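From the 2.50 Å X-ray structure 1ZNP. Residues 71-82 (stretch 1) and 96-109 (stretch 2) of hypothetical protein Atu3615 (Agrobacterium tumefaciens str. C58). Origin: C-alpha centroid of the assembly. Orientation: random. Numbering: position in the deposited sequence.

Stretch 1 71-82: APIALHLSQDGR
Stretch 2 96-109: GERPQVIVPANCWQ

Stretch 1 forms one extended strand, residues 73-78, then turns through Gln79 to Arg82. Stretch 2 runs as strand 100-103, reverses at a type II turn from Pro104 to Cys107, and continues into a further strand that includes Trp108 and Gln109. Stretch 1 therefore meets stretch 2 in two ways.

The first is a short antiparallel sheet pairing. Trp108 and Gln109 lie antiparallel to Leu77 and Ser78. Ser78 and Trp108 are the hydrogen-bonded pair, CA to CA 4.8 Å. Ser78 N donates to Trp108 O at 2.9 Å, and Trp108 N donates to Ser78 O at 2.8 Å. Leu77 and Gln109 are the non-hydrogen-bonded pair, CA to CA 4.7 Å. In this pairing the alpha hydrogens point inward: Gln109 CA lies 3.2 Å from His76 O, and Leu77 CA 3.4 Å from Trp108 O. Both are CA-H...O contacts.

The second is packing between strands 73-78 and 100-103. Their axes approach to 8.9 Å, and their directions differ by 23°, so they run nearly parallel. Side chains fill the gap.

Leu75 points toward stretch 2. With chi1 t (-169°) and chi2 p (62°), its CD2 sits 3.2 Å from Val101 CG1, a tight apolar contact. Val101 chi1 p (43°) places CG1 there. Leu75 CD2 is also 4.1 Å from Val103 CG2. Val103 is t (-176°), and its CG2 meets both Leu75 and Leu77.

Leu77 shares its sheet face with Gln109. Its chi1 is m (-52°) and its chi2 t (-160°), and its end comes nearer to stretch 2. Leu77 CD2 reaches Val103 CG2 at 3.6 Å and Leu77 CD1 reaches Pro104 CD at 4.0 Å. Leu77 CB also lies 3.9 Å from Cys107 SG. The residue thus packs against both arms of the turn. Gln109 is p at chi1 (61°), with chi2 t (175°) and chi3 -55°; its amide is hydrogen-bonded elsewhere in the structure.

Ser78 (chi1 t, -179°) and Trp108 (chi1 m, -73°; chi2 105°) share the other face, with Ser78 CB 4.0 Å from Trp108 CB. Ser78 OG is hydrogen-bonded outside the two stretches. Gly81 CA lies 4.0 Å from Trp108 CD1. Gly81 has phi/psi 91/5, where a CB would jam against the preceding carbonyl oxygen.

Gln79 leaves the strand with phi/psi -67/-52. Its CA-to-CB bond points away, but chi1 t (-169°), chi2 p (59°) and chi3 63° fold the amide back over the turn. Gln79 NE2 gives a weak hydrogen bond to Ala105 O at 3.3 Å. Gln79 OE1 lies 3.1 Å from Pro104 CG and 2.9 Å from Cys107 CB. The turn itself is closed by a weak bond from Cys107 N to Pro104 O, 3.4 Å. Asn106 takes phi/psi 59/19 there. Cys107 is t (169°), with SG 3.3 Å from Ser78 C.

Asp80 is p (75°), and its OD1 accepts from Arg82 N at 2.7 Å, bracing the bend after the strand.

At the other end, Glu97 has chi1 m (-90°), chi2 t (169°) and chi3 41°. Glu97 OE2 lies 3.8 Å from Pro72 CG, while OE1 is hydrogen-bonded elsewhere in the structure. In all, 619 Å² is buried.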

ATOM      1  N   ALA A  71      -6.057  17.136   0.262  1.00 18.89           N
ATOM      2  CA  ALA A  71      -5.219  16.323   1.128  1.00 21.74           C
ATOM      3  C   ALA A  71      -5.114  14.903   0.593  1.00 22.30           C
ATOM      4  O   ALA A  71      -5.924  14.482  -0.232  1.00 23.16           O
ATOM      5  CB  ALA A  71      -5.817  16.299   2.555  1.00 20.02           C
ATOM      6  N   PRO A  72      -4.101  14.148   1.041  1.00 22.46           N
ATOM      7  CA  PRO A  72      -4.016  12.779   0.527  1.00 22.13           C
ATOM      8  C   PRO A  72      -5.169  11.949   1.058  1.00 20.24           C
ATOM      9  O   PRO A  72      -5.953  12.415   1.885  1.00 22.98           O
ATOM     10  CB  PRO A  72      -2.659  12.293   1.037  1.00 21.58           C
ATOM     11  CG  PRO A  72      -2.427  13.133   2.272  1.00 24.16           C
ATOM     12  CD  PRO A  72      -2.907  14.493   1.832  1.00 21.90           C
ATOM     13  N   ILE A  73      -5.271  10.718   0.586  1.00 18.73           N
ATOM     14  CA  ILE A  73      -6.331   9.829   1.013  1.00 17.67           C
ATOM     15  C   ILE A  73      -5.767   8.509   1.509  1.00 18.65           C
ATOM     16  O   ILE A  73      -4.674   8.098   1.128  1.00 16.60           O
ATOM     17  CB  ILE A  73      -7.324   9.544  -0.163  1.00 18.51           C
ATOM     18  CG1 ILE A  73      -8.548  10.456  -0.048  1.00 17.44           C
ATOM     19  CG2 ILE A  73      -7.726   8.063  -0.197  1.00 17.79           C
ATOM     20  CD1 ILE A  73      -9.567  10.257  -1.154  1.00 16.12           C
ATOM     21  N   ALA A  74      -6.518   7.858   2.389  1.00 19.24           N
ATOM     22  CA  ALA A  74      -6.122   6.553   2.875  1.00 18.84           C
ATOM     23  C   ALA A  74      -7.065   5.599   2.138  1.00 20.46           C
ATOM     24  O   ALA A  74      -8.285   5.633   2.333  1.00 18.32           O
ATOM     25  CB  ALA A  74      -6.321   6.462   4.349  1.00 17.78           C
ATOM     26  N   LEU A  75      -6.488   4.785   1.257  1.00 19.98           N
ATOM     27  CA  LEU A  75      -7.241   3.819   0.465  1.00 19.11           C
ATOM     28  C   LEU A  75      -6.966   2.432   1.035  1.00 19.71           C
ATOM     29  O   LEU A  75      -5.813   2.019   1.154  1.00 20.40           O
ATOM     30  CB  LEU A  75      -6.807   3.895  -0.998  1.00 17.34           C
ATOM     31  CG  LEU A  75      -7.661   3.134  -2.008  1.00 19.19           C
ATOM     32  CD1 LEU A  75      -9.065   3.672  -2.022  1.00 20.35           C
ATOM     33  CD2 LEU A  75      -7.058   3.287  -3.382  1.00 22.30           C
ATOM     34  N   HIS A  76      -8.032   1.727   1.397  1.00 20.09           N
ATOM     35  CA  HIS A  76      -7.929   0.400   1.984  1.00 18.57           C
ATOM     36  C   HIS A  76      -8.439  -0.659   1.021  1.00 18.33           C
ATOM     37  O   HIS A  76      -9.535  -0.529   0.479  1.00 19.16           O
ATOM     38  CB  HIS A  76      -8.737   0.364   3.276  1.00 18.12           C
ATOM     39  CG  HIS A  76      -8.463   1.523   4.190  1.00 22.81           C
ATOM     40  ND1 HIS A  76      -7.285   1.657   4.898  1.00 22.51           N
ATOM     41  CD2 HIS A  76      -9.209   2.613   4.494  1.00 21.03           C
ATOM     42  CE1 HIS A  76      -7.320   2.777   5.598  1.00 20.16           C
ATOM     43  NE2 HIS A  76      -8.474   3.375   5.372  1.00 20.04           N
ATOM     44  N   LEU A  77      -7.638  -1.701   0.807  1.00 18.63           N
ATOM     45  CA  LEU A  77      -8.009  -2.785  -0.091  1.00 19.16           C
ATOM     46  C   LEU A  77      -8.005  -4.127   0.625  1.00 20.16           C
ATOM     47  O   LEU A  77      -7.121  -4.410   1.434  1.00 19.74           O
ATOM     48  CB  LEU A  77      -7.038  -2.876  -1.273  1.00 18.69           C
ATOM     49  CG  LEU A  77      -6.728  -1.632  -2.101  1.00 18.60           C
ATOM     50  CD1 LEU A  77      -6.178  -2.086  -3.458  1.00 14.76           C
ATOM     51  CD2 LEU A  77      -7.992  -0.783  -2.284  1.00 18.12           C
ATOM     52  N   SER A  78      -8.991  -4.956   0.306  1.00 20.56           N
ATOM     53  CA  SER A  78      -9.106  -6.279   0.893  1.00 21.10           C
ATOM     54  C   SER A  78      -9.659  -7.206  -0.170  1.00 22.54           C
ATOM     55  O   SER A  78     -10.864  -7.220  -0.432  1.00 23.35           O
ATOM     56  CB  SER A  78     -10.037  -6.246   2.100  1.00 19.45           C
ATOM     57  OG  SER A  78     -10.119  -7.537   2.679  1.00 23.64           O
ATOM     58  N   GLN A  79      -8.773  -7.981  -0.783  1.00 25.32           N
ATOM     59  CA  GLN A  79      -9.164  -8.884  -1.855  1.00 28.77           C
ATOM     60  C   GLN A  79     -10.055 -10.020  -1.408  1.00 31.19           C
ATOM     61  O   GLN A  79     -11.128 -10.221  -1.968  1.00 33.75           O
ATOM     62  CB  GLN A  79      -7.929  -9.459  -2.547  1.00 29.16           C
ATOM     63  CG  GLN A  79      -8.235 -10.211  -3.837  1.00 30.35           C
ATOM     64  CD  GLN A  79      -8.941  -9.335  -4.871  1.00 31.44           C
ATOM     65  OE1 GLN A  79      -8.386  -8.344  -5.337  1.00 30.46           O
ATOM     66  NE2 GLN A  79     -10.178  -9.698  -5.221  1.00 29.58           N
ATOM     67  N   ASP A  80      -9.626 -10.748  -0.387  1.00 33.80           N
ATOM     68  CA  ASP A  80     -10.381 -11.899   0.102  1.00 37.25           C
ATOM     69  C   ASP A  80     -11.339 -11.592   1.250  1.00 40.05           C
ATOM     70  O   ASP A  80     -12.069 -12.474   1.701  1.00 40.04           O
ATOM     71  CB  ASP A  80      -9.409 -13.004   0.535  1.00 36.52           C
ATOM     72  CG  ASP A  80      -8.717 -12.701   1.863  1.00 36.90           C
ATOM     73  OD1 ASP A  80      -8.719 -11.531   2.311  1.00 33.05           O
ATOM     74  OD2 ASP A  80      -8.158 -13.650   2.455  1.00 37.96           O
ATOM     75  N   GLY A  81     -11.327 -10.352   1.727  1.00 42.27           N
ATOM     76  CA  GLY A  81     -12.209  -9.986   2.820  1.00 43.89           C
ATOM     77  C   GLY A  81     -11.576 -10.176   4.188  1.00 45.93           C
ATOM     78  O   GLY A  81     -12.235  -9.997   5.213  1.00 45.89           O
ATOM     79  N   ARG A  82     -10.299 -10.547   4.216  1.00 46.92           N
ATOM     80  CA  ARG A  82      -9.603 -10.738   5.482  1.00 47.15           C
ATOM     81  C   ARG A  82      -8.292  -9.960   5.461  1.00 45.11           C
ATOM     82  O   ARG A  82      -8.081  -9.078   6.286  1.00 44.36           O
ATOM     83  CB  ARG A  82      -9.351 -12.224   5.724  1.00 51.20           C
ATOM     84  CG  ARG A  82      -8.855 -12.558   7.131  1.00 57.77           C
ATOM     85  CD  ARG A  82      -9.757 -11.953   8.215  1.00 59.50           C
ATOM     86  NE  ARG A  82      -9.641 -12.635   9.504  1.00 62.14           N
ATOM     87  CZ  ARG A  82     -10.129 -13.849   9.761  1.00 64.75           C
ATOM     88  NH1 ARG A  82     -10.775 -14.524   8.814  1.00 63.66           N
ATOM     89  NH2 ARG A  82      -9.974 -14.390  10.970  1.00 64.85           N
ATOM     90  N   GLY A  96       6.213   8.216   0.752  1.00 23.80           N
ATOM     91  CA  GLY A  96       5.342   7.058   0.823  1.00 22.63           C
ATOM     92  C   GLY A  96       4.008   7.204   0.117  1.00 20.49           C
ATOM     93  O   GLY A  96       3.130   6.369   0.292  1.00 19.53           O
ATOM     94  N   GLU A  97       3.857   8.248  -0.689  1.00 19.61           N
ATOM     95  CA  GLU A  97       2.602   8.479  -1.395  1.00 18.19           C
ATOM     96  C   GLU A  97       2.691   8.154  -2.878  1.00 17.58           C
ATOM     97  O   GLU A  97       3.764   8.209  -3.480  1.00 16.24           O
ATOM     98  CB  GLU A  97       2.170   9.940  -1.237  1.00 18.92           C
ATOM     99  CG  GLU A  97       1.284  10.223  -0.023  1.00 18.99           C
ATOM    100  CD  GLU A  97       1.099  11.720   0.249  1.00 18.58           C
ATOM    101  OE1 GLU A  97       0.929  12.498  -0.726  1.00 14.01           O
ATOM    102  OE2 GLU A  97       1.115  12.113   1.444  1.00 17.02           O
ATOM    103  N   ARG A  98       1.547   7.811  -3.455  1.00 16.26           N
ATOM    104  CA  ARG A  98       1.446   7.514  -4.877  1.00 15.83           C
ATOM    105  C   ARG A  98       0.108   8.098  -5.297  1.00 15.77           C
ATOM    106  O   ARG A  98      -0.904   7.864  -4.648  1.00 15.49           O
ATOM    107  CB  ARG A  98       1.501   6.006  -5.140  1.00 14.97           C
ATOM    108  CG  ARG A  98       2.909   5.395  -4.949  1.00 18.68           C
ATOM    109  CD  ARG A  98       3.854   5.966  -5.995  1.00 18.92           C
ATOM    110  NE  ARG A  98       5.251   5.555  -5.868  1.00 19.64           N
ATOM    111  CZ  ARG A  98       6.136   6.087  -5.023  1.00 17.53           C
ATOM    112  NH1 ARG A  98       7.385   5.643  -5.005  1.00 13.71           N
ATOM    113  NH2 ARG A  98       5.782   7.059  -4.203  1.00 16.46           N
ATOM    114  N   PRO A  99       0.099   8.903  -6.369  1.00 15.44           N
ATOM    115  CA  PRO A  99      -1.128   9.529  -6.865  1.00 15.26           C
ATOM    116  C   PRO A  99      -1.964   8.593  -7.725  1.00 15.70           C
ATOM    117  O   PRO A  99      -2.990   8.981  -8.263  1.00 15.41           O
ATOM    118  CB  PRO A  99      -0.609  10.732  -7.649  1.00 16.21           C
ATOM    119  CG  PRO A  99       0.667  10.185  -8.262  1.00 17.56           C
ATOM    120  CD  PRO A  99       1.282   9.373  -7.115  1.00 15.43           C
ATOM    121  N   GLN A 100      -1.517   7.356  -7.851  1.00 17.68           N
ATOM    122  CA  GLN A 100      -2.241   6.379  -8.654  1.00 18.54           C
ATOM    123  C   GLN A 100      -2.167   5.047  -7.943  1.00 17.37           C
ATOM    124  O   GLN A 100      -1.093   4.628  -7.538  1.00 17.43           O
ATOM    125  CB  GLN A 100      -1.608   6.253 -10.038  1.00 16.85           C
ATOM    126  CG  GLN A 100      -2.448   5.487 -11.025  1.00 17.31           C
ATOM    127  CD  GLN A 100      -1.715   5.240 -12.318  1.00 19.75           C
ATOM    128  OE1 GLN A 100      -1.074   4.200 -12.496  1.00 20.92           O
ATOM    129  NE2 GLN A 100      -1.785   6.203 -13.228  1.00 18.71           N
ATOM    130  N   VAL A 101      -3.316   4.405  -7.764  1.00 19.23           N
ATOM    131  CA  VAL A 101      -3.368   3.097  -7.113  1.00 20.04           C
ATOM    132  C   VAL A 101      -4.429   2.224  -7.790  1.00 20.25           C
ATOM    133  O   VAL A 101      -5.553   2.670  -8.074  1.00 17.01           O
ATOM    134  CB  VAL A 101      -3.644   3.223  -5.596  1.00 17.96           C
ATOM    135  CG1 VAL A 101      -4.715   4.240  -5.354  1.00 23.83           C
ATOM    136  CG2 VAL A 101      -4.074   1.890  -5.032  1.00 18.87           C
ATOM    137  N   ILE A 102      -4.040   0.978  -8.043  1.00 18.92           N
ATOM    138  CA  ILE A 102      -4.867   0.008  -8.732  1.00 19.20           C
ATOM    139  C   ILE A 102      -5.642  -0.957  -7.864  1.00 21.23           C
ATOM    140  O   ILE A 102      -5.069  -1.886  -7.314  1.00 23.50           O
ATOM    141  CB  ILE A 102      -4.022  -0.859  -9.681  1.00 18.39           C
ATOM    142  CG1 ILE A 102      -3.375   0.017 -10.747  1.00 18.74           C
ATOM    143  CG2 ILE A 102      -4.878  -1.930 -10.312  1.00 17.60           C
ATOM    144  CD1 ILE A 102      -2.234   0.819 -10.209  1.00 25.43           C
ATOM    145  N   VAL A 103      -6.952  -0.762  -7.766  1.00 21.33           N
ATOM    146  CA  VAL A 103      -7.753  -1.679  -6.991  1.00 21.90           C
ATOM    147  C   VAL A 103      -8.137  -2.804  -7.950  1.00 22.16           C
ATOM    148  O   VAL A 103      -8.874  -2.588  -8.914  1.00 24.08           O
ATOM    149  CB  VAL A 103      -9.037  -1.013  -6.450  1.00 22.79           C
ATOM    150  CG1 VAL A 103      -9.790  -2.000  -5.552  1.00 20.29           C
ATOM    151  CG2 VAL A 103      -8.686   0.264  -5.690  1.00 19.63           C
ATOM    152  N   PRO A 104      -7.616  -4.014  -7.719  1.00 20.47           N
ATOM    153  CA  PRO A 104      -7.951  -5.129  -8.602  1.00 20.21           C
ATOM    154  C   PRO A 104      -9.453  -5.433  -8.568  1.00 19.78           C
ATOM    155  O   PRO A 104     -10.162  -4.991  -7.666  1.00 18.11           O
ATOM    156  CB  PRO A 104      -7.080  -6.269  -8.065  1.00 18.92           C
ATOM    157  CG  PRO A 104      -6.934  -5.939  -6.633  1.00 21.63           C
ATOM    158  CD  PRO A 104      -6.716  -4.449  -6.639  1.00 21.50           C
ATOM    159  N   ALA A 105      -9.924  -6.179  -9.561  1.00 19.70           N
ATOM    160  CA  ALA A 105     -11.335  -6.529  -9.681  1.00 19.72           C
ATOM    161  C   ALA A 105     -11.884  -7.382  -8.540  1.00 21.06           C
ATOM    162  O   ALA A 105     -11.210  -8.269  -8.020  1.00 20.66           O
ATOM    163  CB  ALA A 105     -11.584  -7.221 -11.013  1.00 18.41           C
ATOM    164  N   ASN A 106     -13.126  -7.087  -8.171  1.00 21.46           N
ATOM    165  CA  ASN A 106     -13.836  -7.771  -7.103  1.00 23.47           C
ATOM    166  C   ASN A 106     -13.149  -7.681  -5.748  1.00 24.11           C
ATOM    167  O   ASN A 106     -13.433  -8.476  -4.859  1.00 24.88           O
ATOM    168  CB  ASN A 106     -14.055  -9.241  -7.450  1.00 23.12           C
ATOM    169  CG  ASN A 106     -15.131  -9.881  -6.589  1.00 23.81           C
ATOM    170  OD1 ASN A 106     -15.094 -11.078  -6.317  1.00 25.82           O
ATOM    171  ND2 ASN A 106     -16.101  -9.084  -6.165  1.00 24.34           N
ATOM    172  N   CYS A 107     -12.249  -6.716  -5.585  1.00 24.40           N
ATOM    173  CA  CYS A 107     -11.566  -6.543  -4.308  1.00 22.90           C
ATOM    174  C   CYS A 107     -12.276  -5.482  -3.472  1.00 23.08           C
ATOM    175  O   CYS A 107     -12.615  -4.415  -3.976  1.00 22.76           O
ATOM    176  CB  CYS A 107     -10.122  -6.110  -4.545  1.00 24.64           C
ATOM    177  SG  CYS A 107      -9.275  -5.564  -3.047  1.00 27.54           S
ATOM    178  N   TRP A 108     -12.501  -5.767  -2.196  1.00 23.84           N
ATOM    179  CA  TRP A 108     -13.158  -4.804  -1.326  1.00 23.24           C
ATOM    180  C   TRP A 108     -12.329  -3.523  -1.211  1.00 21.80           C
ATOM    181  O   TRP A 108     -11.094  -3.575  -1.160  1.00 19.01           O
ATOM    182  CB  TRP A 108     -13.375  -5.399   0.072  1.00 25.70           C
ATOM    183  CG  TRP A 108     -14.468  -6.433   0.151  1.00 28.14           C
ATOM    184  CD1 TRP A 108     -14.314  -7.786   0.252  1.00 29.02           C
ATOM    185  CD2 TRP A 108     -15.876  -6.192   0.119  1.00 29.27           C
ATOM    186  NE1 TRP A 108     -15.540  -8.402   0.286  1.00 29.89           N
ATOM    187  CE2 TRP A 108     -16.516  -7.446   0.205  1.00 30.71           C
ATOM    188  CE3 TRP A 108     -16.662  -5.035   0.026  1.00 31.79           C
ATOM    189  CZ2 TRP A 108     -17.909  -7.579   0.202  1.00 32.51           C
ATOM    190  CZ3 TRP A 108     -18.048  -5.166   0.023  1.00 33.77           C
ATOM    191  CH2 TRP A 108     -18.656  -6.432   0.111  1.00 34.75           C
ATOM    192  N   GLN A 109     -13.009  -2.379  -1.155  1.00 21.14           N
ATOM    193  CA  GLN A 109     -12.326  -1.098  -1.051  1.00 22.14           C
ATOM    194  C   GLN A 109     -13.094  -0.025  -0.286  1.00 21.99           C
ATOM    195  O   GLN A 109     -14.316   0.049  -0.352  1.00 23.54           O
ATOM    196  CB  GLN A 109     -11.999  -0.575  -2.450  1.00 22.90           C
ATOM    197  CG  GLN A 109     -13.214  -0.328  -3.316  1.00 27.41           C
ATOM    198  CD  GLN A 109     -12.859   0.295  -4.651  1.00 30.11           C
ATOM    199  OE1 GLN A 109     -12.217   1.348  -4.708  1.00 31.87           O
ATOM    200  NE2 GLN A 109     -13.281  -0.348  -5.737  1.00 31.01           N
TER